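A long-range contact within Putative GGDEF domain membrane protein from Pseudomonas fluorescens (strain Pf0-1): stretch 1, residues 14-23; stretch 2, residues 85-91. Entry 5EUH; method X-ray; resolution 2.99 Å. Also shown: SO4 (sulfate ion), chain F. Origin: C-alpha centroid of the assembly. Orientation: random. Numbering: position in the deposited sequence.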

# COMPACT_ATOMS: atom_id res chain seq x y z
N MET A 14 -14.34 3.00 1.51
CA MET A 14 -14.45 2.21 0.29
C MET A 14 -13.52 1.01 0.33
O MET A 14 -13.90 -0.09 -0.11
CB MET A 14 -14.16 3.09 -0.93
CG MET A 14 -14.24 2.36 -2.26
SD MET A 14 -15.87 1.67 -2.60
CE MET A 14 -15.53 0.76 -4.10
N LEU A 15 -12.31 1.18 0.85
CA LEU A 15 -11.39 0.06 1.00
C LEU A 15 -11.96 -1.00 1.93
O LEU A 15 -11.96 -2.19 1.61
CB LEU A 15 -10.04 0.56 1.53
CG LEU A 15 -8.75 -0.27 1.38
CD1 LEU A 15 -8.71 -1.45 2.34
CD2 LEU A 15 -8.55 -0.73 -0.06
N ASP A 16 -12.46 -0.58 3.10
CA ASP A 16 -13.01 -1.53 4.06
C ASP A 16 -14.21 -2.27 3.49
O ASP A 16 -14.37 -3.47 3.73
CB ASP A 16 -13.39 -0.81 5.35
CG ASP A 16 -12.19 -0.37 6.16
OD1 ASP A 16 -11.14 -1.04 6.06
OD2 ASP A 16 -12.30 0.63 6.89
N GLN A 17 -15.05 -1.58 2.73
CA GLN A 17 -16.22 -2.22 2.15
C GLN A 17 -15.83 -3.19 1.04
O GLN A 17 -16.34 -4.32 1.00
CB GLN A 17 -17.18 -1.16 1.61
CG GLN A 17 -18.44 -1.73 1.00
CD GLN A 17 -19.30 -0.66 0.36
OE1 GLN A 17 -19.29 -0.48 -0.85
NE2 GLN A 17 -20.05 0.06 1.19
N SER A 18 -14.93 -2.78 0.15
CA SER A 18 -14.50 -3.66 -0.93
C SER A 18 -13.76 -4.87 -0.40
O SER A 18 -13.87 -5.96 -0.96
CB SER A 18 -13.63 -2.89 -1.92
OG SER A 18 -14.25 -1.69 -2.34
N LEU A 19 -12.99 -4.70 0.67
CA LEU A 19 -12.24 -5.82 1.23
C LEU A 19 -13.17 -6.84 1.88
O LEU A 19 -12.89 -8.04 1.85
CB LEU A 19 -11.21 -5.31 2.24
CG LEU A 19 -10.30 -6.36 2.87
CD1 LEU A 19 -9.57 -7.17 1.80
CD2 LEU A 19 -9.31 -5.69 3.80
N ARG A 20 -14.28 -6.38 2.48
CA ARG A 20 -15.23 -7.32 3.06
C ARG A 20 -15.87 -8.19 1.98
O ARG A 20 -16.03 -9.40 2.16
CB ARG A 20 -16.30 -6.57 3.84
CG ARG A 20 -15.83 -6.06 5.19
CD ARG A 20 -16.99 -5.57 6.03
NE ARG A 20 -17.56 -4.33 5.52
CZ ARG A 20 -17.23 -3.12 5.97
NH1 ARG A 20 -16.33 -3.00 6.93
NH2 ARG A 20 -17.80 -2.04 5.45
N HIS A 21 -16.24 -7.58 0.85
CA HIS A 21 -16.83 -8.35 -0.24
C HIS A 21 -15.79 -9.23 -0.92
O HIS A 21 -16.06 -10.40 -1.23
CB HIS A 21 -17.49 -7.41 -1.24
CG HIS A 21 -18.74 -6.76 -0.73
ND1 HIS A 21 -19.04 -5.44 -0.95
CD2 HIS A 21 -19.76 -7.27 -0.00
CE1 HIS A 21 -20.20 -5.15 -0.38
NE2 HIS A 21 -20.66 -6.25 0.20
N GLU A 22 -14.59 -8.70 -1.16
CA GLU A 22 -13.53 -9.50 -1.73
C GLU A 22 -13.09 -10.62 -0.79
O GLU A 22 -12.51 -11.61 -1.25
CB GLU A 22 -12.33 -8.62 -2.09
CG GLU A 22 -11.44 -9.21 -3.16
CD GLU A 22 -12.15 -9.31 -4.50
OE1 GLU A 22 -12.16 -10.41 -5.08
OE2 GLU A 22 -12.67 -8.28 -4.97
N TRP A 23 -13.36 -10.48 0.51
CA TRP A 23 -13.04 -11.53 1.46
C TRP A 23 -13.93 -12.75 1.25
O TRP A 23 -13.44 -13.86 1.05
CB TRP A 23 -13.18 -11.00 2.89
CG TRP A 23 -13.09 -12.06 3.93
CD1 TRP A 23 -14.12 -12.60 4.65
CD2 TRP A 23 -11.91 -12.74 4.36
NE1 TRP A 23 -13.65 -13.56 5.50
CE2 TRP A 23 -12.30 -13.67 5.34
CE3 TRP A 23 -10.56 -12.65 4.01
CZ2 TRP A 23 -11.38 -14.50 5.98
CZ3 TRP A 23 -9.66 -13.48 4.64
CH2 TRP A 23 -10.07 -14.39 5.61
S SO4 F . -20.98 -4.02 3.85
O1 SO4 F . -20.41 -5.33 3.56
O2 SO4 F . -21.68 -3.53 2.67
O3 SO4 F . -21.92 -4.13 4.96
O4 SO4 F . -19.91 -3.09 4.20
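Stretch 2 85-91: FSVILAE

A β-strand lies nearly parallel along one side of an α-helix, and the two are held by apolar packing centred on I88, with no hydrogen bond between them. Stretch 2 continues a strand that begins earlier in the chain, with extended phi/psi values such as -115/136 at S86 and -100/132 at I88; E91 is in a loop or turn, with phi/psi of 55/38. Strand and helix run in the same N-to-C direction, crossing at 20° with their axes 9.6 Å apart at closest approach, a spacing that leaves room for one layer of side chains. The register advances in step along both: the CA of L15 lies 7.7 Å from the CA of S86, the CA of L19 is 7.1 Å from the CA of I88, and the CA of E22 is 7.1 Å from the CA of A90. Strand alternation sets the pattern, because S86, I88 and A90 direct their CA-to-CB bonds toward the helix while V87 and L89 direct theirs away. I88, with chi1 m and chi2 t, gives up the most surface of any residue here. Its CG1 is 3.7 Å from CD2 of L15, and its CD1 lies 3.6 Å from the backbone N of L19 and 3.7 Å from the side-chain CB of L19; CG2 of I88 lies 4.3 Å from CG of E22. At the start of the contact, CD2 of L15 is 3.8 Å from the backbone O of S86. At the other end, the small side chain of A90 meets the carboxylate of E22, with CB of A90 3.4 Å from OE1 of E22. The joint is modest, burying 317 Å² summed over both sides. The CA-to-CB bond of R20 points away from the strand, and its guanidinium hydrogen-bonds a sulfate ion, probably from the crystallisation liquor, through NE (3.0 Å to O4 of the sulfate) and NH2 (2.7 Å to the same O4).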

# COMPACT_ATOMS: atom_id res chain seq x y z
N PHE A 85 -1.22 4.21 2.47
CA PHE A 85 -1.96 3.72 1.32
C PHE A 85 -2.15 2.22 1.48
O PHE A 85 -1.19 1.50 1.74
CB PHE A 85 -1.24 4.01 -0.00
CG PHE A 85 -1.43 5.41 -0.50
CD1 PHE A 85 -2.64 5.80 -1.06
CD2 PHE A 85 -0.40 6.33 -0.44
CE1 PHE A 85 -2.81 7.09 -1.53
CE2 PHE A 85 -0.57 7.62 -0.90
CZ PHE A 85 -1.78 7.99 -1.45
N SER A 86 -3.39 1.76 1.33
CA SER A 86 -3.71 0.35 1.37
C SER A 86 -4.24 -0.08 0.01
O SER A 86 -5.05 0.63 -0.60
CB SER A 86 -4.74 0.04 2.45
OG SER A 86 -4.86 -1.35 2.66
N VAL A 87 -3.76 -1.22 -0.48
CA VAL A 87 -4.19 -1.75 -1.77
C VAL A 87 -4.65 -3.19 -1.58
O VAL A 87 -4.09 -3.94 -0.78
CB VAL A 87 -3.07 -1.66 -2.84
CG1 VAL A 87 -2.00 -0.67 -2.41
CG2 VAL A 87 -2.46 -3.02 -3.14
N ILE A 88 -5.71 -3.56 -2.31
CA ILE A 88 -6.21 -4.93 -2.34
C ILE A 88 -5.69 -5.59 -3.60
O ILE A 88 -5.77 -5.02 -4.70
CB ILE A 88 -7.75 -4.97 -2.30
CG1 ILE A 88 -8.28 -4.23 -1.08
CG2 ILE A 88 -8.24 -6.41 -2.29
CD1 ILE A 88 -9.79 -4.20 -1.01
N LEU A 89 -5.14 -6.79 -3.46
CA LEU A 89 -4.63 -7.57 -4.58
C LEU A 89 -5.38 -8.89 -4.57
O LEU A 89 -4.88 -9.91 -4.09
CB LEU A 89 -3.13 -7.78 -4.46
CG LEU A 89 -2.26 -6.53 -4.41
CD1 LEU A 89 -0.82 -6.91 -4.16
CD2 LEU A 89 -2.39 -5.74 -5.70
N ALA A 90 -6.60 -8.87 -5.10
CA ALA A 90 -7.40 -10.09 -5.17
C ALA A 90 -6.79 -11.05 -6.17
O ALA A 90 -6.22 -10.65 -7.19
CB ALA A 90 -8.84 -9.76 -5.55
N GLU A 91 -6.92 -12.35 -5.87
CA GLU A 91 -6.42 -13.42 -6.73
C GLU A 91 -4.93 -13.24 -7.03
O GLU A 91 -4.47 -13.51 -8.14
CB GLU A 91 -7.24 -13.52 -8.01
CG GLU A 91 -8.73 -13.59 -7.74
CD GLU A 91 -9.54 -13.87 -8.98
OE1 GLU A 91 -8.94 -14.00 -10.06
OE2 GLU A 91 -10.78 -13.95 -8.87